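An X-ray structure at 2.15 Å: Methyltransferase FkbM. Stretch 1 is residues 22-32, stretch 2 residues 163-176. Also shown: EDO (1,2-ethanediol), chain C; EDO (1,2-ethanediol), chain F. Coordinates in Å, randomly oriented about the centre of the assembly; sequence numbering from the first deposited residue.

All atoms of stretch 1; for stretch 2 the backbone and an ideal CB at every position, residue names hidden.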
# COMPACT_ATOMS: atom_id res chain seq x y z
N SER A 22 19.63 -6.00 39.70
CA SER A 22 18.23 -6.29 39.43
C SER A 22 18.03 -7.79 39.09
O SER A 22 16.99 -8.39 39.42
CB SER A 22 17.67 -5.34 38.34
OG SER A 22 18.35 -5.49 37.12
N PHE A 23 19.03 -8.39 38.43
CA PHE A 23 19.00 -9.82 38.07
C PHE A 23 18.84 -10.72 39.31
O PHE A 23 17.96 -11.61 39.34
CB PHE A 23 20.26 -10.21 37.25
CG PHE A 23 20.54 -11.71 37.17
CD1 PHE A 23 19.72 -12.56 36.43
CD2 PHE A 23 21.65 -12.25 37.81
CE1 PHE A 23 20.00 -13.92 36.32
CE2 PHE A 23 21.94 -13.60 37.70
CZ PHE A 23 21.12 -14.44 36.95
N LEU A 24 19.67 -10.49 40.30
CA LEU A 24 19.67 -11.28 41.51
C LEU A 24 18.41 -11.06 42.31
O LEU A 24 17.82 -12.01 42.81
CB LEU A 24 20.91 -10.96 42.34
CG LEU A 24 22.24 -11.37 41.72
CD1 LEU A 24 23.45 -10.96 42.60
CD2 LEU A 24 22.26 -12.86 41.47
N ALA A 25 17.99 -9.80 42.43
CA ALA A 25 16.74 -9.45 43.12
C ALA A 25 15.52 -10.07 42.43
O ALA A 25 14.61 -10.54 43.09
CB ALA A 25 16.57 -7.92 43.16
N ALA A 26 15.49 -10.05 41.11
CA ALA A 26 14.36 -10.63 40.39
C ALA A 26 14.32 -12.16 40.56
O ALA A 26 13.27 -12.75 40.72
CB ALA A 26 14.43 -10.27 38.94
N ALA A 27 15.48 -12.79 40.55
CA ALA A 27 15.56 -14.22 40.69
C ALA A 27 15.12 -14.65 42.09
O ALA A 27 14.45 -15.67 42.26
CB ALA A 27 16.97 -14.68 40.40
N ASP A 28 15.49 -13.87 43.10
CA ASP A 28 15.06 -14.19 44.44
C ASP A 28 13.56 -14.00 44.61
O ASP A 28 12.91 -14.84 45.24
CB ASP A 28 15.83 -13.40 45.49
CG ASP A 28 17.29 -13.89 45.66
OD1 ASP A 28 17.67 -14.94 45.08
OD2 ASP A 28 18.05 -13.22 46.40
N ALA A 29 13.02 -12.93 44.01
CA ALA A 29 11.61 -12.60 44.11
C ALA A 29 10.77 -13.70 43.48
O ALA A 29 9.86 -14.22 44.12
CB ALA A 29 11.34 -11.26 43.46
N LEU A 30 11.11 -14.08 42.25
CA LEU A 30 10.42 -15.17 41.53
C LEU A 30 10.47 -16.54 42.22
O LEU A 30 9.48 -17.30 42.20
CB LEU A 30 11.00 -15.31 40.11
CG LEU A 30 10.30 -16.36 39.22
CD1 LEU A 30 8.83 -16.09 38.95
CD2 LEU A 30 11.02 -16.48 37.91
N ALA A 31 11.62 -16.86 42.82
CA ALA A 31 11.81 -18.14 43.50
C ALA A 31 10.76 -18.39 44.58
O ALA A 31 10.30 -19.52 44.74
CB ALA A 31 13.21 -18.22 44.09
N VAL A 32 10.39 -17.33 45.29
CA VAL A 32 9.39 -17.37 46.36
C VAL A 32 7.98 -16.85 45.97
O VAL A 32 7.07 -16.94 46.78
CB VAL A 32 9.87 -16.65 47.64
CG1 VAL A 32 11.19 -17.27 48.14
CG2 VAL A 32 9.98 -15.14 47.43
N UNK A 163 10.52 -18.66 30.68
CA UNK A 163 11.78 -19.30 31.02
C UNK A 163 12.29 -18.88 32.39
O UNK A 163 13.42 -19.21 32.73
CB UNK A 163 12.83 -18.98 29.96
N UNK A 164 11.43 -18.20 33.16
CA UNK A 164 11.79 -17.69 34.48
C UNK A 164 12.41 -18.69 35.43
O UNK A 164 13.52 -18.46 35.92
CB UNK A 164 10.54 -17.11 35.15
N UNK A 165 11.68 -19.77 35.70
CA UNK A 165 12.10 -20.84 36.62
C UNK A 165 13.42 -21.51 36.25
O UNK A 165 14.20 -21.84 37.12
CB UNK A 165 11.01 -21.91 36.69
N UNK A 166 13.64 -21.72 34.96
CA UNK A 166 14.90 -22.27 34.42
C UNK A 166 16.07 -21.38 34.78
O UNK A 166 17.14 -21.86 35.15
CB UNK A 166 14.82 -22.43 32.90
N UNK A 167 15.85 -20.07 34.65
CA UNK A 167 16.91 -19.10 34.99
C UNK A 167 17.22 -19.11 36.47
O UNK A 167 18.39 -19.07 36.85
CB UNK A 167 16.51 -17.69 34.56
N UNK A 168 16.17 -19.21 37.29
CA UNK A 168 16.32 -19.24 38.75
C UNK A 168 17.12 -20.46 39.21
O UNK A 168 17.78 -20.40 40.23
CB UNK A 168 14.95 -19.24 39.42
N UNK A 169 17.06 -21.57 38.46
CA UNK A 169 17.81 -22.80 38.78
C UNK A 169 19.28 -22.76 38.41
O UNK A 169 20.04 -23.61 38.88
CB UNK A 169 17.16 -23.99 38.07
N UNK A 170 19.67 -21.79 37.58
CA UNK A 170 21.02 -21.69 37.06
C UNK A 170 21.73 -20.36 37.33
O UNK A 170 22.60 -19.96 36.55
CB UNK A 170 20.98 -21.94 35.55
N UNK A 171 21.40 -19.71 38.45
CA UNK A 171 22.01 -18.42 38.78
C UNK A 171 23.55 -18.42 38.77
O UNK A 171 24.14 -17.63 38.05
CB UNK A 171 21.52 -17.98 40.16
N UNK A 172 24.22 -19.26 39.58
CA UNK A 172 25.69 -19.19 39.52
C UNK A 172 26.30 -19.42 38.15
O UNK A 172 27.27 -18.72 37.80
CB UNK A 172 26.28 -20.22 40.49
N UNK A 173 25.75 -20.34 37.37
CA UNK A 173 26.27 -20.58 36.02
C UNK A 173 26.13 -19.32 35.13
O UNK A 173 27.01 -19.00 34.33
CB UNK A 173 25.54 -21.76 35.38
N UNK A 174 25.00 -18.61 35.26
CA UNK A 174 24.88 -17.34 34.55
C UNK A 174 25.86 -16.26 35.05
O UNK A 174 26.35 -15.48 34.26
CB UNK A 174 23.45 -16.82 34.68
N UNK A 175 26.12 -16.21 36.35
CA UNK A 175 27.11 -15.27 36.89
C UNK A 175 28.50 -15.60 36.36
O UNK A 175 29.30 -14.70 36.09
CB UNK A 175 27.11 -15.30 38.42
N UNK A 176 28.79 -16.90 36.25
CA UNK A 176 30.04 -17.39 35.66
C UNK A 176 30.14 -17.00 34.17
O UNK A 176 31.20 -16.57 33.74
CB UNK A 176 30.14 -18.91 35.82
C1 EDO C . 9.15 -15.05 30.80
O1 EDO C . 8.86 -13.70 31.06
C2 EDO C . 9.54 -15.25 29.34
O2 EDO C . 10.70 -16.09 29.26
C1 EDO F . 12.04 -24.38 42.86
O1 EDO F . 10.77 -24.77 43.37
C2 EDO F . 12.89 -25.45 42.18
O2 EDO F . 12.92 -25.19 40.78

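Stretch 1 is a helix that offers stretch 2 a largely apolar stripe: Phe23, Leu24, Ala27, Leu30 and Ala31. No hydrogen bond crosses, so shape sets the rules.

Position 163 points its CB away from stretch 1, with nothing of it within reach, so the contact leaves the choice free. It is Trp163, at the N-cap; Trp163 N donates to O2 of the chain C ethanediol at 2.9 Å.

Position 164 is the strictest. Its CB direction runs into Leu30, and an ideal CB would lie 2.9 Å from Leu30 CD2, a clash. Glycine suits it best. Gly164 lets Leu30 CD2 rest 3.6 Å from the Gly164 C atom.

Positions 165 and 166 have helical angles and no stretch 1 atom near their CBs; small or polar residues would do. They are Ala165 and Asp166.

Position 167 points toward the Phe23 ring, whose CE1 lies 5.4 Å from the ideal CB. That gap would take leucine, isoleucine, valine or methionine. Ile167 brings CG2 to 3.9 Å from Phe23 CE1, at the ring edge.

Position 168 faces the middle of the stripe: the CA of 168 is 5.4 Å from Ala27 CA, and Leu30 and Ala31 lie ahead of its CB. Such close backbones favour a compact apolar side chain, alanine or a beta-branched one. Val168 spreads its two methyls, CG2 at 3.7 Å from Leu30 CD2 and CG1 at 3.8 Å from Ala31 CB.

Positions 169 and 170 meet nothing of stretch 1, and polar residues fit. Arg169 forms a salt bridge within its own stretch, NH2 to Asp166 OD1 at 2.9 Å; Asn170 precedes the next helix.

Position 171 points toward a recess lined by Phe23, Leu24 and Ala27, where a branched aliphatic chain, or methionine, could enter. Ile171 places CD1 3.3 Å from Phe23 CZ and 3.5 Å from Ala27 CB, while its CG2 meets Leu24 CD2 at 3.8 Å.

Positions 172, 173 and 176 turn from the contact or lie out of reach and tolerate many residues; they are Pro172, Ala173 and Thr176.

Position 174 starts toward Phe23, its ideal CB already 4.0 Å from Phe23 CZ, so a larger side chain must lead elsewhere. Phe174 touches with CB, 4.1 Å from Phe23 CZ, and sends its ring away.

Position 175 points sideways past Phe23 and Leu24, suiting a long flexible chain. Gln175 lays CG 4.2 Å from Phe23 CE2 and NE2 3.5 Å from Leu24 CD2, completing with 167, 171 and 174 the hole that receives Phe23.

Stretch 2 (163-176) WGADIVRNIPAFQT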
# COMPACT_ATOMS: atom_id res chain seq x y z
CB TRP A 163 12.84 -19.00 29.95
CG TRP A 163 12.49 -19.57 28.60
CD1 TRP A 163 11.47 -20.45 28.33
CD2 TRP A 163 13.22 -19.43 27.39
NE1 TRP A 163 11.48 -20.79 27.02
CE2 TRP A 163 12.55 -20.19 26.41
CE3 TRP A 163 14.34 -18.70 27.02
CZ2 TRP A 163 12.97 -20.24 25.09
CZ3 TRP A 163 14.76 -18.78 25.71
CH2 TRP A 163 14.08 -19.54 24.77
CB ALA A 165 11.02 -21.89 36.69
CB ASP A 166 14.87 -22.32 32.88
CG ASP A 166 14.07 -23.49 32.35
OD1 ASP A 166 13.49 -24.22 33.18
OD2 ASP A 166 14.02 -23.69 31.10
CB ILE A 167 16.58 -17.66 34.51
CG1 ILE A 167 16.54 -17.65 32.97
CG2 ILE A 167 17.65 -16.69 34.99
CD1 ILE A 167 15.84 -16.50 32.40
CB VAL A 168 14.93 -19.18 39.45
CG1 VAL A 168 15.02 -19.42 40.96
CG2 VAL A 168 14.21 -17.85 39.17
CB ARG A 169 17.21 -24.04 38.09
CG ARG A 169 16.16 -24.79 38.91
CD ARG A 169 15.71 -26.15 38.24
NE ARG A 169 14.95 -25.95 37.02
CZ ARG A 169 13.68 -25.49 36.99
NH1 ARG A 169 13.03 -25.16 38.11
NH2 ARG A 169 13.07 -25.34 35.81
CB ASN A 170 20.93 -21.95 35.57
CG ASN A 170 20.52 -23.37 35.25
OD1 ASN A 170 19.42 -23.62 34.75
ND2 ASN A 170 21.39 -24.32 35.54
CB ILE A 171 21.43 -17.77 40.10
CG1 ILE A 171 19.92 -17.47 39.99
CG2 ILE A 171 22.19 -16.54 40.46
CD1 ILE A 171 19.43 -16.64 38.77
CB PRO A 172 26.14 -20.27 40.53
CG PRO A 172 25.00 -20.32 41.52
CD PRO A 172 23.77 -20.21 40.63
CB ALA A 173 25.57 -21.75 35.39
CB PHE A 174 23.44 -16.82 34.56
CG PHE A 174 22.53 -17.55 33.61
CD1 PHE A 174 22.77 -17.52 32.26
CD2 PHE A 174 21.39 -18.19 34.08
CE1 PHE A 174 21.93 -18.17 31.39
CE2 PHE A 174 20.56 -18.84 33.22
CZ PHE A 174 20.84 -18.84 31.87
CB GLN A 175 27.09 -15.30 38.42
CG GLN A 175 25.78 -14.84 38.99
CD GLN A 175 25.80 -14.79 40.50
OE1 GLN A 175 25.93 -15.82 41.18
NE2 GLN A 175 25.65 -13.58 41.04
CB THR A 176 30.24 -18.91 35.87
OG1 THR A 176 30.31 -19.18 37.27
CG2 THR A 176 31.51 -19.39 35.23
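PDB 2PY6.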